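Local structure of protein ACDH-11, isoform b (Caenorhabditis elegans, 4Y9J) at residues Thr37-Arg40 / Glu46-Arg49; Ala51-Lys56 / Arg125-Ala130; Glu419-Gln424 / Thr430-Leu435. The protein belongs to the acyl-CoA dehydrogenase family of flavoproteins and binds flavin-adenine dinucleotide as a four-chain assembly. One frame throughout, in Å; residues are numbered along the deposited sequence.

Contact 1: Thr37-Arg40 / Glu46-Arg49; sequences TLRR and EYMR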
loop_
_atom_site.group_PDB
_atom_site.type_symbol
_atom_site.label_atom_id
_atom_site.label_comp_id
_atom_site.label_asym_id
_atom_site.label_seq_id
_atom_site.Cartn_x
_atom_site.Cartn_y
_atom_site.Cartn_z
ATOM N N THR B 37 2.842 -44.842 12.055
ATOM C CA THR B 37 4.139 -44.989 11.408
ATOM C C THR B 37 5.266 -44.885 12.408
ATOM O O THR B 37 6.205 -45.695 12.364
ATOM C CB THR B 37 4.324 -43.907 10.348
ATOM O OG1 THR B 37 3.257 -44.004 9.418
ATOM C CG2 THR B 37 5.669 -44.040 9.635
ATOM N N LEU B 38 5.169 -43.930 13.342
ATOM C CA LEU B 38 6.164 -43.807 14.414
ATOM C C LEU B 38 6.186 -45.027 15.357
ATOM O O LEU B 38 7.247 -45.495 15.811
ATOM C CB LEU B 38 5.949 -42.520 15.256
ATOM C CG LEU B 38 6.017 -41.199 14.486
ATOM C CD1 LEU B 38 5.815 -40.013 15.445
ATOM C CD2 LEU B 38 7.294 -41.129 13.654
ATOM N N ARG B 39 5.006 -45.518 15.693
ATOM C CA ARG B 39 4.908 -46.778 16.442
ATOM C C ARG B 39 5.691 -47.936 15.808
ATOM O O ARG B 39 6.238 -48.735 16.511
ATOM C CB ARG B 39 3.464 -47.224 16.552
ATOM C CG ARG B 39 2.635 -46.521 17.587
ATOM C CD ARG B 39 1.205 -47.033 17.544
ATOM N NE ARG B 39 0.433 -46.296 18.526
ATOM C CZ ARG B 39 0.444 -46.563 19.831
ATOM N NH1 ARG B 39 1.158 -47.581 20.317
ATOM N NH2 ARG B 39 -0.277 -45.817 20.658
ATOM N N ARG B 40 5.705 -48.037 14.484
ATOM C CA ARG B 40 6.405 -49.112 13.789
ATOM C C ARG B 40 7.877 -48.902 13.725
ATOM O O ARG B 40 8.624 -49.837 13.797
ATOM C CB ARG B 40 5.949 -49.194 12.343
ATOM C CG ARG B 40 4.513 -49.579 12.226
ATOM C CD ARG B 40 4.139 -49.802 10.763
ATOM N NE ARG B 40 4.850 -50.991 10.289
ATOM C CZ ARG B 40 5.769 -51.013 9.326
ATOM N NH1 ARG B 40 6.099 -49.885 8.640
ATOM N NH2 ARG B 40 6.333 -52.197 9.044
ATOM N N GLU B 46 11.214 -45.164 22.950
ATOM C CA GLU B 46 11.489 -43.883 22.333
ATOM C C GLU B 46 10.182 -43.388 21.813
ATOM O O GLU B 46 9.936 -42.206 21.798
ATOM C CB GLU B 46 12.461 -44.005 21.193
ATOM C CG GLU B 46 13.822 -44.513 21.558
ATOM C CD GLU B 46 14.693 -43.529 22.317
ATOM O OE1 GLU B 46 15.924 -43.816 22.383
ATOM O OE2 GLU B 46 14.191 -42.539 22.903
ATOM N N TYR B 47 9.347 -44.303 21.334
ATOM C CA TYR B 47 8.047 -43.968 20.842
ATOM C C TYR B 47 7.271 -43.053 21.789
ATOM O O TYR B 47 6.704 -42.029 21.333
ATOM C CB TYR B 47 7.202 -45.197 20.472
ATOM C CG TYR B 47 5.756 -44.781 20.273
ATOM C CD1 TYR B 47 5.365 -44.055 19.173
ATOM C CD2 TYR B 47 4.812 -45.006 21.273
ATOM C CE1 TYR B 47 4.060 -43.611 19.033
ATOM C CE2 TYR B 47 3.509 -44.577 21.133
ATOM C CZ TYR B 47 3.145 -43.851 20.030
ATOM O OH TYR B 47 1.844 -43.431 19.906
ATOM N N MET B 48 7.254 -43.381 23.081
ATOM C CA MET B 48 6.467 -42.616 24.064
ATOM C C MET B 48 6.978 -41.220 24.215
ATOM O O MET B 48 6.203 -40.282 24.215
ATOM C CB MET B 48 6.435 -43.270 25.467
ATOM C CG MET B 48 5.642 -44.559 25.601
ATOM S SD MET B 48 3.911 -44.464 25.080
ATOM C CE MET B 48 3.359 -46.131 25.496
ATOM N N ARG B 49 8.283 -41.087 24.311
ATOM C CA ARG B 49 8.872 -39.783 24.483
ATOM C C ARG B 49 8.586 -38.920 23.271
ATOM O O ARG B 49 8.224 -37.742 23.380
ATOM C CB ARG B 49 10.387 -39.927 24.700
ATOM C CG ARG B 49 11.136 -38.595 24.827
ATOM C CD ARG B 49 12.607 -38.859 25.067
ATOM N NE ARG B 49 13.233 -39.548 23.944
ATOM C CZ ARG B 49 13.596 -38.955 22.806
ATOM N NH1 ARG B 49 13.377 -37.660 22.605
ATOM N NH2 ARG B 49 14.140 -39.669 21.836
#

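Contact 2: Ala51-Lys56 / Arg125-Ala130; sequences AADLSK and RIHQVA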
loop_
_atom_site.group_PDB
_atom_site.type_symbol
_atom_site.label_atom_id
_atom_site.label_comp_id
_atom_site.label_asym_id
_atom_site.label_seq_id
_atom_site.Cartn_x
_atom_site.Cartn_y
_atom_site.Cartn_z
ATOM N N ALA B 51 6.256 -39.270 20.863
ATOM C CA ALA B 51 4.864 -38.946 20.635
ATOM C C ALA B 51 4.377 -37.917 21.624
ATOM O O ALA B 51 3.560 -37.083 21.256
ATOM C CB ALA B 51 3.971 -40.175 20.730
ATOM N N ALA B 52 4.832 -37.960 22.869
ATOM C CA ALA B 52 4.385 -36.909 23.802
ATOM C C ALA B 52 4.909 -35.545 23.361
ATOM O O ALA B 52 4.155 -34.583 23.366
ATOM C CB ALA B 52 4.760 -37.196 25.225
ATOM N N ASP B 53 6.148 -35.469 22.895
ATOM C CA ASP B 53 6.648 -34.189 22.403
ATOM C C ASP B 53 5.828 -33.644 21.220
ATOM O O ASP B 53 5.452 -32.474 21.164
ATOM C CB ASP B 53 8.101 -34.272 22.004
ATOM C CG ASP B 53 8.657 -32.923 21.585
ATOM O OD1 ASP B 53 8.723 -31.963 22.407
ATOM O OD2 ASP B 53 9.065 -32.838 20.464
ATOM N N LEU B 54 5.530 -34.511 20.268
ATOM C CA LEU B 54 4.855 -34.130 19.078
ATOM C C LEU B 54 3.409 -33.764 19.332
ATOM O O LEU B 54 2.906 -32.783 18.756
ATOM C CB LEU B 54 4.957 -35.223 18.020
ATOM C CG LEU B 54 6.379 -35.479 17.520
ATOM C CD1 LEU B 54 6.281 -36.702 16.617
ATOM C CD2 LEU B 54 6.940 -34.295 16.726
ATOM N N SER B 55 2.752 -34.516 20.199
ATOM C CA SER B 55 1.397 -34.223 20.547
ATOM C C SER B 55 1.261 -32.840 21.234
ATOM O O SER B 55 0.345 -32.061 20.893
ATOM C CB SER B 55 0.820 -35.315 21.433
ATOM O OG SER B 55 -0.570 -35.083 21.551
ATOM N N LYS B 56 2.185 -32.534 22.142
ATOM C CA LYS B 56 2.241 -31.245 22.824
ATOM C C LYS B 56 2.512 -30.160 21.806
ATOM O O LYS B 56 1.792 -29.146 21.776
ATOM C CB LYS B 56 3.272 -31.263 23.962
ATOM C CG LYS B 56 3.511 -29.894 24.631
ATOM C CD LYS B 56 4.362 -30.028 25.892
ATOM C CE LYS B 56 4.783 -28.655 26.383
ATOM N NZ LYS B 56 6.100 -28.734 27.058
ATOM N N ARG B 125 16.321 -38.461 13.857
ATOM C CA ARG B 125 15.953 -37.912 12.578
ATOM C C ARG B 125 14.482 -38.191 12.319
ATOM O O ARG B 125 13.797 -37.371 11.725
ATOM C CB ARG B 125 16.839 -38.413 11.422
ATOM C CG ARG B 125 18.250 -37.824 11.380
ATOM C CD ARG B 125 18.246 -36.309 11.119
ATOM N NE ARG B 125 19.536 -35.809 10.675
ATOM C CZ ARG B 125 19.821 -34.544 10.392
ATOM N NH1 ARG B 125 18.913 -33.569 10.570
ATOM N NH2 ARG B 125 21.036 -34.256 9.956
ATOM N N ILE B 126 14.005 -39.318 12.831
ATOM C CA ILE B 126 12.582 -39.620 12.700
ATOM C C ILE B 126 11.777 -38.596 13.514
ATOM O O ILE B 126 10.813 -38.030 13.022
ATOM C CB ILE B 126 12.264 -41.104 13.076
ATOM C CG1 ILE B 126 12.843 -42.013 11.981
ATOM C CG2 ILE B 126 10.766 -41.316 13.156
ATOM C CD1 ILE B 126 12.958 -43.478 12.356
ATOM N N HIS B 127 12.205 -38.351 14.746
ATOM C CA HIS B 127 11.549 -37.405 15.604
ATOM C C HIS B 127 11.558 -36.017 14.888
ATOM O O HIS B 127 10.527 -35.410 14.719
ATOM C CB HIS B 127 12.284 -37.373 16.943
ATOM C CG HIS B 127 11.720 -36.437 17.957
ATOM N ND1 HIS B 127 12.223 -36.362 19.232
ATOM C CD2 HIS B 127 10.670 -35.588 17.914
ATOM C CE1 HIS B 127 11.533 -35.481 19.931
ATOM N NE2 HIS B 127 10.593 -34.982 19.139
ATOM N N GLN B 128 12.722 -35.615 14.418
ATOM C CA GLN B 128 12.933 -34.327 13.802
ATOM C C GLN B 128 12.116 -34.148 12.591
ATOM O O GLN B 128 11.436 -33.093 12.422
ATOM C CB GLN B 128 14.408 -34.108 13.480
ATOM C CG GLN B 128 14.709 -32.703 12.979
ATOM C CD GLN B 128 15.952 -32.582 12.143
ATOM O OE1 GLN B 128 16.498 -33.567 11.632
ATOM N NE2 GLN B 128 16.383 -31.342 11.952
ATOM N N VAL B 129 12.130 -35.135 11.700
ATOM C CA VAL B 129 11.309 -35.067 10.512
ATOM C C VAL B 129 9.793 -34.963 10.791
ATOM O O VAL B 129 9.107 -34.174 10.174
ATOM C CB VAL B 129 11.678 -36.199 9.490
ATOM C CG1 VAL B 129 10.671 -36.284 8.380
ATOM C CG2 VAL B 129 13.027 -35.889 8.873
ATOM N N ALA B 130 9.297 -35.709 11.771
ATOM C CA ALA B 130 7.874 -35.619 12.183
ATOM C C ALA B 130 7.533 -34.212 12.728
ATOM O O ALA B 130 6.480 -33.631 12.437
ATOM C CB ALA B 130 7.606 -36.689 13.280
#

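Contact 3: Glu419-Gln424 / Thr430-Leu435; sequences ECFGGQ and TGLPTL. With FAD (flavin-adenine dinucleotide), chain C.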
loop_
_atom_site.group_PDB
_atom_site.type_symbol
_atom_site.label_atom_id
_atom_site.label_comp_id
_atom_site.label_asym_id
_atom_site.label_seq_id
_atom_site.Cartn_x
_atom_site.Cartn_y
_atom_site.Cartn_z
ATOM N N GLU B 419 -10.402 -26.519 -4.286
ATOM C CA GLU B 419 -11.677 -26.627 -4.981
ATOM C C GLU B 419 -12.752 -27.295 -4.119
ATOM O O GLU B 419 -13.911 -27.016 -4.327
ATOM C CB GLU B 419 -11.454 -27.395 -6.301
ATOM C CG GLU B 419 -12.676 -27.614 -7.192
ATOM C CD GLU B 419 -12.287 -28.269 -8.526
ATOM O OE1 GLU B 419 -11.119 -28.046 -8.947
ATOM O OE2 GLU B 419 -13.108 -29.037 -9.099
ATOM N N CYS B 420 -12.386 -28.128 -3.137
ATOM C CA CYS B 420 -13.348 -28.657 -2.215
ATOM C C CYS B 420 -14.110 -27.542 -1.466
ATOM O O CYS B 420 -15.187 -27.792 -0.930
ATOM C CB CYS B 420 -12.727 -29.548 -1.154
ATOM S SG CYS B 420 -11.911 -31.032 -1.826
ATOM N N PHE B 421 -13.502 -26.384 -1.333
ATOM C CA PHE B 421 -14.185 -25.263 -0.650
ATOM C C PHE B 421 -14.982 -24.391 -1.611
ATOM O O PHE B 421 -15.551 -23.387 -1.199
ATOM C CB PHE B 421 -13.139 -24.406 0.005
ATOM C CG PHE B 421 -12.362 -25.144 1.068
ATOM C CD1 PHE B 421 -11.215 -25.836 0.756
ATOM C CD2 PHE B 421 -12.742 -25.057 2.393
ATOM C CE1 PHE B 421 -10.508 -26.506 1.715
ATOM C CE2 PHE B 421 -12.014 -25.707 3.367
ATOM C CZ PHE B 421 -10.887 -26.440 3.043
ATOM N N GLY B 422 -14.970 -24.724 -2.891
ATOM C CA GLY B 422 -15.638 -23.871 -3.882
ATOM C C GLY B 422 -15.007 -22.511 -3.976
ATOM O O GLY B 422 -13.785 -22.351 -3.806
ATOM N N GLY B 423 -15.841 -21.479 -4.211
ATOM C CA GLY B 423 -15.310 -20.121 -4.288
ATOM C C GLY B 423 -14.498 -19.653 -3.095
ATOM O O GLY B 423 -13.534 -18.903 -3.243
ATOM N N GLN B 424 -14.853 -20.116 -1.901
ATOM C CA GLN B 424 -14.116 -19.788 -0.705
ATOM C C GLN B 424 -12.686 -20.230 -0.696
ATOM O O GLN B 424 -11.799 -19.512 -0.128
ATOM C CB GLN B 424 -14.827 -20.355 0.556
ATOM C CG GLN B 424 -16.126 -19.633 0.825
ATOM C CD GLN B 424 -15.894 -18.156 1.232
ATOM O OE1 GLN B 424 -16.092 -17.245 0.434
ATOM N NE2 GLN B 424 -15.520 -17.945 2.467
ATOM N N THR B 430 -9.312 -16.302 3.616
ATOM C CA THR B 430 -9.443 -17.601 4.269
ATOM C C THR B 430 -8.142 -18.294 4.731
ATOM O O THR B 430 -8.183 -19.222 5.580
ATOM C CB THR B 430 -10.140 -18.617 3.405
ATOM O OG1 THR B 430 -9.313 -19.039 2.303
ATOM C CG2 THR B 430 -11.496 -18.158 2.989
ATOM N N GLY B 431 -6.997 -17.846 4.219
ATOM C CA GLY B 431 -5.730 -18.526 4.401
ATOM C C GLY B 431 -5.493 -19.715 3.486
ATOM O O GLY B 431 -4.377 -20.244 3.451
ATOM N N LEU B 432 -6.523 -20.163 2.723
ATOM C CA LEU B 432 -6.340 -21.354 1.908
ATOM C C LEU B 432 -5.464 -21.202 0.705
ATOM O O LEU B 432 -4.627 -22.050 0.394
ATOM C CB LEU B 432 -7.706 -21.917 1.512
ATOM C CG LEU B 432 -8.574 -22.293 2.723
ATOM C CD1 LEU B 432 -10.033 -22.516 2.382
ATOM C CD2 LEU B 432 -8.010 -23.520 3.441
ATOM N N PRO B 433 -5.634 -20.098 -0.088
ATOM C CA PRO B 433 -4.741 -19.913 -1.201
ATOM C C PRO B 433 -3.295 -19.830 -0.898
ATOM O O PRO B 433 -2.489 -20.246 -1.740
ATOM C CB PRO B 433 -5.185 -18.562 -1.852
ATOM C CG PRO B 433 -6.595 -18.497 -1.473
ATOM C CD PRO B 433 -6.672 -19.065 -0.051
ATOM N N THR B 434 -2.944 -19.384 0.295
ATOM C CA THR B 434 -1.551 -19.421 0.692
ATOM C C THR B 434 -0.927 -20.827 0.518
ATOM O O THR B 434 0.209 -20.939 0.123
ATOM C CB THR B 434 -1.384 -18.991 2.144
ATOM O OG1 THR B 434 -1.929 -17.668 2.309
ATOM C CG2 THR B 434 0.040 -19.007 2.513
ATOM N N LEU B 435 -1.681 -21.847 0.888
ATOM C CA LEU B 435 -1.232 -23.216 0.782
ATOM C C LEU B 435 -0.875 -23.538 -0.643
ATOM O O LEU B 435 0.159 -24.204 -0.879
ATOM C CB LEU B 435 -2.286 -24.211 1.289
ATOM C CG LEU B 435 -2.645 -24.044 2.772
ATOM C CD1 LEU B 435 -3.854 -24.899 3.042
ATOM C CD2 LEU B 435 -1.456 -24.461 3.630
HETATM P PA FAD C . -19.844 -24.924 -2.709
HETATM O O1A FAD C . -21.036 -25.548 -3.512
HETATM O O2A FAD C . -20.110 -24.589 -1.233
HETATM O O5B FAD C . -18.561 -25.936 -2.591
HETATM C C5B FAD C . -18.062 -26.552 -3.755
HETATM C C4B FAD C . -17.599 -27.912 -3.318
HETATM O O4B FAD C . -18.830 -28.601 -3.000
HETATM C C3B FAD C . -16.904 -28.601 -4.487
HETATM O O3B FAD C . -15.996 -29.654 -4.075
HETATM C C2B FAD C . -18.104 -29.179 -5.241
HETATM O O2B FAD C . -17.774 -30.333 -5.989
HETATM C C1B FAD C . -18.912 -29.638 -4.028
HETATM N N9A FAD C . -20.294 -29.966 -4.412
HETATM C C8A FAD C . -21.320 -29.059 -4.552
HETATM N N7A FAD C . -22.474 -29.768 -4.890
HETATM C C5A FAD C . -22.146 -31.128 -4.941
HETATM C C6A FAD C . -22.847 -32.394 -5.218
HETATM N N6A FAD C . -24.154 -32.283 -5.508
HETATM N N1A FAD C . -22.168 -33.563 -5.152
HETATM C C2A FAD C . -20.857 -33.661 -4.865
HETATM N N3A FAD C . -20.149 -32.535 -4.605
HETATM C C4A FAD C . -20.709 -31.276 -4.635
HETATM N N1 FAD C . -21.193 -16.316 -8.856
HETATM C C2 FAD C . -22.129 -15.530 -9.415
HETATM O O2 FAD C . -23.291 -15.917 -9.387
HETATM N N3 FAD C . -21.822 -14.406 -10.058
HETATM C C4 FAD C . -20.596 -13.919 -10.118
HETATM O O4 FAD C . -20.309 -12.836 -10.656
HETATM C C4X FAD C . -19.492 -14.705 -9.504
HETATM N N5 FAD C . -18.196 -14.277 -9.453
HETATM C C5X FAD C . -17.199 -15.064 -8.932
HETATM C C6 FAD C . -15.858 -14.660 -8.902
HETATM C C7 FAD C . -14.881 -15.509 -8.334
HETATM C C7M FAD C . -13.457 -15.099 -8.352
HETATM C C8 FAD C . -15.279 -16.791 -7.749
HETATM C C8M FAD C . -14.234 -17.723 -7.125
HETATM C C9 FAD C . -16.599 -17.199 -7.758
HETATM C C9A FAD C . -17.581 -16.380 -8.315
HETATM N N10 FAD C . -18.898 -16.737 -8.289
HETATM C C10 FAD C . -19.897 -15.953 -8.864
HETATM C "C1'" FAD C . -19.264 -17.963 -7.589
HETATM C "C2'" FAD C . -19.068 -19.318 -8.216
HETATM O "O2'" FAD C . -20.000 -19.529 -9.307
HETATM C "C3'" FAD C . -19.173 -20.265 -7.016
HETATM O "O3'" FAD C . -17.985 -20.217 -6.217
HETATM C "C4'" FAD C . -19.248 -21.656 -7.573
HETATM O "O4'" FAD C . -20.529 -21.758 -8.239
HETATM C "C5'" FAD C . -19.031 -22.657 -6.425
HETATM O "O5'" FAD C . -20.104 -22.491 -5.488
HETATM P P FAD C . -19.748 -22.225 -3.902
HETATM O O1P FAD C . -18.693 -21.144 -3.821
HETATM O O2P FAD C . -21.093 -21.984 -3.203
HETATM O O3P FAD C . -19.116 -23.667 -3.510
#

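Contact 1: Thr37-Arg40 / Glu46-Arg49
A corner between two consecutive helices in the AidB-like N-terminal domain brings Arg-39 and Tyr-47 together. Helix 34-41 ends in a short link, and helix 44-74 begins at once. The two helices come close at Arg-39 and Tyr-47, whose CA atoms are 6.1 Å apart. Tyr-47 is the buried centre of the contact. Its CG lies anti to the backbone N (chi1 167°), which carries the ring across to helix 34-41. The aliphatic part of Arg-39 then lies over one face of that ring. Arg-39 CG sits 3.8 Å from the centroid of the Tyr-47 ring, displaced toward the CE1 and CZ rim, and makes a CH-pi contact. From CG the arginine chain runs extended to NE, so the guanidinium reaches the phenol end. Its plane is turned 39° from the ring. Tyr-47 OH lies over a face of the guanidinium, 3.3 Å from Arg-39 NH2, but the angle is too poor for a hydrogen bond. Asp-35 supplies the polar link instead. Its carboxylate is hydrogen-bonded to Tyr-47 OH through OD1 and forms a salt bridge with Arg-39 NE through OD2. One acid from the first turn of helix 34-41 thus holds both polar ends, and probably balances the charge of the arginine. Leu-38 is buried beside the ring and also packs on Phe-373 of helix 352-383. Across the corner, Leu-38 CB meets Tyr-47 CD1 at 4.2 Å.

Contact 2: Ala51-Lys56 / Arg125-Ala130
His-127 is the first residue of 125-130 to meet helix 44-74. Its side chain starts out trans to its own amide nitrogen, and this carries the imidazole across to Asp-53. NE2 of His-127 donates a hydrogen bond to OD2 of Asp-53 at 2.9 Å, with an N-H...O angle of 159°. The oxygen lies almost in the ring plane. The histidine reaches it on the anti side, tilted out of the carboxylate plane, and the two flat groups stand 75° apart. Lys-131, one turn further along helix 121-135, forms a salt bridge with the same OD2. The lysine charge probably favours the ionised carboxylate. The imidazole edge also meets Leu-54, with His-127 CD2 4.1 Å from Leu-54 CD2. Ala-130 follows one turn after His-127. Its CB packs 3.6 Å from Leu-54 CD1, while Leu-54 CD2 approaches the backbone of Ala-130. Leu-54 also touches Leu-134, so its packing continues along helix 121-135. The local axes are 10.6 Å apart and only 12° from parallel. This is side-by-side helix packing, a leucine-alanine contact bordered by a histidine-carboxylate bond, within the helical N-terminal domain of the acyl-CoA dehydrogenase fold.

Contact 3: Glu419-Gln424 / Thr430-Leu435
Apolar packing joins Phe-421 to Leu-432. Leu-432 CD1 stands over the centre of the Phe-421 ring, 3.6 Å from the centroid and 9° off the ring normal. This is a CH-pi contact with a methyl group placed almost squarely on the face. The phenyl CG is anti to the carbonyl carbon (chi1 -63°), which directs the ring toward the leucine. Leu-432 CD2 comes 4.1 Å from Phe-421 CZ. Beside it is a mixed van der Waals contact: the methyl CG2 of Thr-430 rests 3.4 Å from the backbone O of Gln-424.

Hydrogen bonds shape the two segments separately. Thr-430 OG1 accepts from the backbone N of Leu-432 at 3.0 Å, making an ST turn that leads toward helix 432-439. The same hydroxyl is hydrogen-bonded to Met-427 O. The amide NE2 of Gln-424 bonds to the carbonyl of Ala-84 of the third subunit.

The backbone of 419-424 forms part of the cofactor site, which Arg-341 and residues of the second subunit such as Thr-191 and Ser-225 complete. Gly-423 N donates to O1P of flavin-adenine dinucleotide at 2.9 Å. Glu-419 O receives a weak bond from the adenosine ribose hydroxyl O3B at 3.4 Å. Gly-422 has positive phi and passes close to the diphosphate, with its CA 3.5 Å from O3P. Both glycines let the backbone come close to the cofactor. The carboxylate of Glu-419 instead faces the second subunit, with a salt bridge to its Lys-408.

A type I turn from Glu-419 to Gly-422 follows helix 389-419, and the chain goes on to helix 432-439. Helix 304-338 packs on both partners, with Ala-334 touching Phe-421 and Leu-333 touching Leu-432.

How the contacts relate
Contacts 1 and 2 are neighbours, with centres 9 Å apart. They share helix 44-74 and lie in the same N-terminal domain. Leu-38 links them directly: its CD1 is 3.5 Å from Leu-54 CD1, and its CD2 is 3.5 Å from Ile-126 CG2. Helices 34-41, 44-74 and 121-135 therefore pack as one group. Contact 3 belongs to the C-terminal acyl-CoA dehydrogenase domain and touches neither. Its centre is 34 Å from that of contact 1 and 28 Å from that of contact 2. Contact 3 holds residues of the flavin-adenine dinucleotide pocket and meets two other subunits; no other subunit touches contacts 1 and 2.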